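Local coordinates for lipoprotein (Mycoplasma mycoides subsp. capri, PDB 7ADK) that probably acts as a chymotrypsin-like serine protease of the mycoplasma DUF31 peptidase family and is presumably anchored to the membrane as a lipoprotein, at residues M429-E434 with T441-G446; D501-I506 with V543-A548. All blocks are in the same frame, centred on the assembly; numbering follows the deposited sequence.

Interaction 1 (M429-E434 with T441-G446)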
loop_
_atom_site.group_PDB
_atom_site.type_symbol
_atom_site.label_atom_id
_atom_site.label_comp_id
_atom_site.label_asym_id
_atom_site.label_seq_id
_atom_site.Cartn_x
_atom_site.Cartn_y
_atom_site.Cartn_z
ATOM N N MET B 429 18.063 4.345 23.397
ATOM C CA MET B 429 19.012 3.484 24.094
ATOM C C MET B 429 19.222 3.874 25.550
ATOM O O MET B 429 19.355 2.999 26.396
ATOM C CB MET B 429 20.315 3.358 23.307
ATOM C CG MET B 429 21.267 4.552 23.371
ATOM S SD MET B 429 22.985 4.130 23.005
ATOM C CE MET B 429 22.861 3.930 21.234
ATOM N N ASP B 430 19.209 5.160 25.888
ATOM C CA ASP B 430 19.621 5.630 27.208
ATOM C C ASP B 430 18.952 6.961 27.591
ATOM O O ASP B 430 18.406 7.670 26.747
ATOM C CB ASP B 430 21.157 5.711 27.223
ATOM C CG ASP B 430 21.788 5.850 28.599
ATOM O OD1 ASP B 430 21.134 5.522 29.597
ATOM O OD2 ASP B 430 22.954 6.291 28.689
ATOM N N TYR B 431 19.013 7.310 28.874
ATOM C CA TYR B 431 18.710 8.643 29.386
ATOM C C TYR B 431 19.617 9.017 30.562
ATOM O O TYR B 431 19.944 8.188 31.403
ATOM C CB TYR B 431 17.229 8.783 29.745
ATOM C CG TYR B 431 16.644 7.798 30.738
ATOM C CD1 TYR B 431 16.826 7.968 32.121
ATOM C CD2 TYR B 431 15.844 6.747 30.265
ATOM C CE1 TYR B 431 16.188 7.103 33.025
ATOM C CE2 TYR B 431 15.214 5.872 31.158
ATOM C CZ TYR B 431 15.378 6.057 32.541
ATOM O OH TYR B 431 14.781 5.197 33.395
ATOM N N LEU B 432 19.987 10.291 30.638
ATOM C CA LEU B 432 20.756 10.847 31.745
ATOM C C LEU B 432 19.869 10.862 32.988
ATOM O O LEU B 432 18.716 11.270 32.904
ATOM C CB LEU B 432 21.234 12.243 31.326
ATOM C CG LEU B 432 22.054 13.018 32.356
ATOM C CD1 LEU B 432 23.399 12.376 32.644
ATOM C CD2 LEU B 432 22.312 14.414 31.827
ATOM N N ASP B 433 20.361 10.391 34.127
ATOM C CA ASP B 433 19.536 10.153 35.311
ATOM C C ASP B 433 19.908 11.089 36.474
ATOM O O ASP B 433 20.800 10.794 37.269
ATOM C CB ASP B 433 19.587 8.655 35.647
ATOM C CG ASP B 433 18.569 8.247 36.712
ATOM O OD1 ASP B 433 17.923 9.128 37.301
ATOM O OD2 ASP B 433 18.375 7.035 36.926
ATOM N N GLU B 434 19.242 12.244 36.566
ATOM C CA GLU B 434 19.472 13.242 37.625
ATOM C C GLU B 434 18.630 12.977 38.892
ATOM O O GLU B 434 19.036 13.315 39.994
ATOM C CB GLU B 434 19.087 14.645 37.123
ATOM C CG GLU B 434 19.732 15.088 35.800
ATOM C CD GLU B 434 18.798 14.886 34.598
ATOM O OE1 GLU B 434 17.893 14.023 34.650
ATOM O OE2 GLU B 434 18.938 15.627 33.605
ATOM N N THR B 441 14.244 13.650 31.291
ATOM C CA THR B 441 13.956 14.590 30.186
ATOM C C THR B 441 14.975 14.588 29.040
ATOM O O THR B 441 14.672 15.081 27.954
ATOM C CB THR B 441 13.850 16.028 30.712
ATOM O OG1 THR B 441 15.078 16.424 31.273
ATOM C CG2 THR B 441 12.781 16.202 31.772
ATOM N N LYS B 442 16.166 14.014 29.239
ATOM C CA LYS B 442 17.295 14.069 28.306
ATOM C C LYS B 442 17.700 12.668 27.862
ATOM O O LYS B 442 18.181 11.866 28.656
ATOM C CB LYS B 442 18.423 14.846 28.994
ATOM C CG LYS B 442 19.505 15.321 28.025
ATOM C CD LYS B 442 20.370 16.379 28.710
ATOM C CE LYS B 442 21.269 17.082 27.703
ATOM N NZ LYS B 442 21.563 18.473 28.094
ATOM N N PHE B 443 17.455 12.376 26.589
ATOM C CA PHE B 443 17.450 11.030 26.009
ATOM C C PHE B 443 18.486 10.882 24.901
ATOM O O PHE B 443 18.775 11.837 24.190
ATOM C CB PHE B 443 16.062 10.703 25.460
ATOM C CG PHE B 443 15.021 10.429 26.519
ATOM C CD1 PHE B 443 14.378 11.484 27.176
ATOM C CD2 PHE B 443 14.701 9.110 26.850
ATOM C CE1 PHE B 443 13.390 11.226 28.128
ATOM C CE2 PHE B 443 13.707 8.844 27.799
ATOM C CZ PHE B 443 13.046 9.904 28.427
ATOM N N TYR B 444 19.016 9.668 24.743
ATOM C CA TYR B 444 20.040 9.299 23.777
ATOM C C TYR B 444 19.531 8.197 22.869
ATOM O O TYR B 444 18.933 7.215 23.318
ATOM C CB TYR B 444 21.338 8.897 24.474
ATOM C CG TYR B 444 21.848 9.948 25.420
ATOM C CD1 TYR B 444 21.308 10.038 26.709
ATOM C CD2 TYR B 444 22.778 10.899 24.983
ATOM C CE1 TYR B 444 21.621 11.130 27.526
ATOM C CE2 TYR B 444 23.122 11.966 25.823
ATOM C CZ TYR B 444 22.508 12.115 27.071
ATOM O OH TYR B 444 22.721 13.237 27.797
ATOM N N PHE B 445 19.716 8.406 21.572
ATOM C CA PHE B 445 19.180 7.581 20.504
ATOM C C PHE B 445 20.315 7.015 19.631
ATOM O O PHE B 445 21.148 7.765 19.155
ATOM C CB PHE B 445 18.213 8.418 19.670
ATOM C CG PHE B 445 16.931 8.853 20.378
ATOM C CD1 PHE B 445 16.888 9.993 21.201
ATOM C CD2 PHE B 445 15.752 8.115 20.166
ATOM C CE1 PHE B 445 15.688 10.367 21.832
ATOM C CE2 PHE B 445 14.544 8.500 20.771
ATOM C CZ PHE B 445 14.513 9.620 21.609
ATOM N N GLY B 446 20.354 5.697 19.437
ATOM C CA GLY B 446 21.260 5.042 18.516
ATOM C C GLY B 446 20.747 5.146 17.097
ATOM O O GLY B 446 19.568 4.972 16.824
#
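A beta hairpin joins strand 421-433 to strand 442-447, and M429-E434 and T441-G446 are its facing arms, running antiparallel at 158°. A classic beta bulge interrupts the register: M429 and D430 both turn their N-H groups to the carbonyl of Y444. M429 N reaches Y444 O at 3.0 Å, nearly straight and in the carbonyl plane, whereas the bond from D430 N to the same Y444 O is weak at 3.3 Å. Regular pairing resumes with Y444 N to D430 O at 2.9 Å, where the donor stands above the carbonyl plane, and with L432 N to K442 O at 3.1 Å, nearly along the C=O axis.

Y431 and F443 form a non-hydrogen-bonded pair and point to the same side. CG of Y431 sits between its backbone N and carbonyl carbon (chi1 56°), and CB lies over one face of the F443 ring, 4.2 Å from the centroid of that ring, a CH-pi contact; the two rings themselves meet obliquely. On the side of D430 and Y444, the Y444 ring turns its edge to the Y431-L432 backbone, with CE1 3.6 Å from L432 N. M429 bends at chi3 (75°), which carries its CE against G446 CA.

Helix 824-831 covers the face of D430, L432 and Y444, and Y824 and S837 bind the D430 carboxylate. Strand 836-837 pairs with the edge of M429-E434 that faces away from T441-G446, while strand 541-546 flanks T441-G446 and supplies E544 as partner of the Y444 hydroxyl and D546 as that of the K442 ammonium.

Interaction 2 (D501-I506 with V543-A548)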
loop_
_atom_site.group_PDB
_atom_site.type_symbol
_atom_site.label_atom_id
_atom_site.label_comp_id
_atom_site.label_asym_id
_atom_site.label_seq_id
_atom_site.Cartn_x
_atom_site.Cartn_y
_atom_site.Cartn_z
ATOM N N ASP B 501 20.792 23.661 19.395
ATOM C CA ASP B 501 20.902 23.927 20.834
ATOM C C ASP B 501 20.192 22.862 21.691
ATOM O O ASP B 501 20.462 22.768 22.886
ATOM C CB ASP B 501 20.368 25.322 21.177
ATOM C CG ASP B 501 21.023 26.474 20.415
ATOM O OD1 ASP B 501 22.195 26.343 20.007
ATOM O OD2 ASP B 501 20.375 27.535 20.267
ATOM N N ALA B 502 19.297 22.063 21.101
ATOM C CA ALA B 502 18.458 21.079 21.787
ATOM C C ALA B 502 18.629 19.627 21.280
ATOM O O ALA B 502 18.327 18.683 22.011
ATOM C CB ALA B 502 17.019 21.561 21.651
ATOM N N VAL B 503 19.071 19.438 20.030
ATOM C CA VAL B 503 19.346 18.132 19.399
ATOM C C VAL B 503 20.791 18.063 18.903
ATOM O O VAL B 503 21.191 18.871 18.072
ATOM C CB VAL B 503 18.368 17.855 18.246
ATOM C CG1 VAL B 503 18.656 16.542 17.538
ATOM C CG2 VAL B 503 16.940 17.788 18.749
ATOM N N THR B 504 21.577 17.082 19.353
ATOM C CA THR B 504 23.038 17.038 19.133
ATOM C C THR B 504 23.511 15.632 18.776
ATOM O O THR B 504 23.191 14.692 19.489
ATOM C CB THR B 504 23.771 17.526 20.401
ATOM O OG1 THR B 504 23.381 18.825 20.782
ATOM C CG2 THR B 504 25.287 17.551 20.266
ATOM N N ALA B 505 24.344 15.456 17.750
ATOM C CA ALA B 505 25.088 14.206 17.551
ATOM C C ALA B 505 26.282 14.134 18.523
ATOM O O ALA B 505 27.199 14.950 18.437
ATOM C CB ALA B 505 25.527 14.108 16.092
ATOM N N ILE B 506 26.281 13.197 19.471
ATOM C CA ILE B 506 27.269 13.123 20.566
ATOM C C ILE B 506 28.431 12.160 20.317
ATOM O O ILE B 506 29.552 12.452 20.718
ATOM C CB ILE B 506 26.523 12.851 21.888
ATOM C CG1 ILE B 506 26.233 14.220 22.481
ATOM C CG2 ILE B 506 27.235 11.946 22.863
ATOM C CD1 ILE B 506 25.628 14.205 23.855
ATOM N N VAL B 543 22.694 10.176 19.075
ATOM C CA VAL B 543 22.089 11.507 19.108
ATOM C C VAL B 543 21.408 11.768 20.446
ATOM O O VAL B 543 20.602 10.979 20.919
ATOM C CB VAL B 543 21.072 11.667 17.960
ATOM C CG1 VAL B 543 20.271 12.974 18.063
ATOM C CG2 VAL B 543 21.797 11.616 16.615
ATOM N N GLU B 544 21.703 12.903 21.050
ATOM C CA GLU B 544 21.040 13.425 22.240
ATOM C C GLU B 544 19.856 14.316 21.853
ATOM O O GLU B 544 19.968 15.162 20.968
ATOM C CB GLU B 544 22.083 14.177 23.067
ATOM C CG GLU B 544 21.549 14.814 24.351
ATOM C CD GLU B 544 22.623 15.648 25.064
ATOM O OE1 GLU B 544 22.789 16.831 24.699
ATOM O OE2 GLU B 544 23.256 15.148 26.022
ATOM N N VAL B 545 18.732 14.141 22.539
ATOM C CA VAL B 545 17.572 15.023 22.472
ATOM C C VAL B 545 17.186 15.471 23.880
ATOM O O VAL B 545 16.883 14.648 24.743
ATOM C CB VAL B 545 16.408 14.345 21.740
ATOM C CG1 VAL B 545 15.250 15.309 21.587
ATOM C CG2 VAL B 545 16.777 13.856 20.345
ATOM N N ASP B 546 17.184 16.780 24.128
ATOM C CA ASP B 546 16.843 17.370 25.428
ATOM C C ASP B 546 15.435 17.974 25.399
ATOM O O ASP B 546 15.235 19.129 25.026
ATOM C CB ASP B 546 17.940 18.368 25.830
ATOM C CG ASP B 546 17.831 18.898 27.268
ATOM O OD1 ASP B 546 16.786 18.738 27.922
ATOM O OD2 ASP B 546 18.851 19.431 27.756
ATOM N N PHE B 547 14.422 17.162 25.744
ATOM C CA PHE B 547 13.024 17.588 25.636
ATOM C C PHE B 547 12.651 18.718 26.609
ATOM O O PHE B 547 11.743 19.493 26.314
ATOM C CB PHE B 547 12.094 16.394 25.842
ATOM C CG PHE B 547 12.183 15.342 24.759
ATOM C CD1 PHE B 547 11.711 15.649 23.465
ATOM C CD2 PHE B 547 12.727 14.081 25.035
ATOM C CE1 PHE B 547 11.791 14.682 22.449
ATOM C CE2 PHE B 547 12.796 13.108 24.019
ATOM C CZ PHE B 547 12.332 13.420 22.730
ATOM N N ALA B 548 13.382 18.893 27.722
ATOM C CA ALA B 548 13.181 20.013 28.641
ATOM C C ALA B 548 13.559 21.377 28.028
ATOM O O ALA B 548 13.178 22.421 28.563
ATOM C CB ALA B 548 13.958 19.763 29.922
#
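E544, V543 and I506 have the most surface buried where D501-I506 meets V543-A548, and they lie toward one end of an antiparallel strand pair crossing at 152°. E544 is central to the backbone pairing as well. Opposite T504 it forms a hydrogen-bonded pair: E544 N donates to T504 O at 2.8 Å, nearly along the C=O axis, and T504 N returns a bond to E544 O at 3.0 Å, in the carbonyl plane. Two residues away on each segment, D546 N binds A502 O at 3.1 Å, so three bonds fix the register.

The side chain of E544 leaves the sheet on the same side as T504, with CG anti to the backbone N (chi1 179°) and the next torsion extended too. I506 crosses it obliquely. Its CD1 lies 3.6 Å from E544 CB and also touches the carboxylate, so a single methyl packs along the glutamate from its base to its tip. The polar end is held elsewhere: OE2 is hydrogen-bonded to the hydroxyls of Y444 and Y832, and OE1 makes a long, weak ion pair with K442. Two such hydroxyls and a nearby lysine would be expected to favour the charged form of this buried acid.

V543 points to the other side, that of V503 and V545. V503 meets both through different branches: its CG1, anti to the backbone N, stands 4.0 Å from V543 CG1, and its CG2 lies 4.1 Å from V545 CG1. F462 of strand 461-467 closes over V503 and V545. One apolar and one partly polar face on a curled antiparallel sheet are consistent with a wall of a chymotrypsin-like beta-barrel, as in the PA peptidase clan.

Interactions 1 and 2 lie in the same antiparallel sheet, their centres about 9 Å apart. Interaction 1 is the more deeply buried (8 of 9 touching residues against 6 of 9); T504, A505 and I506 give interaction 2 its more open side. Strands 442-447 and 541-546 are adjacent, so the segments run across the sheet as 429-434, 441-446, 543-548 and 501-506; F445 N to V543 O, 2.8 Å, is one bond across the middle. Interaction 1 is a local, bulged hairpin with aromatic side chains, whereas interaction 2 joins segments with 36 residues between them by regular pairing and aliphatic contacts. K442, Y444, E544 and D546 share a polar face; on the opposite face F443 packs against F547.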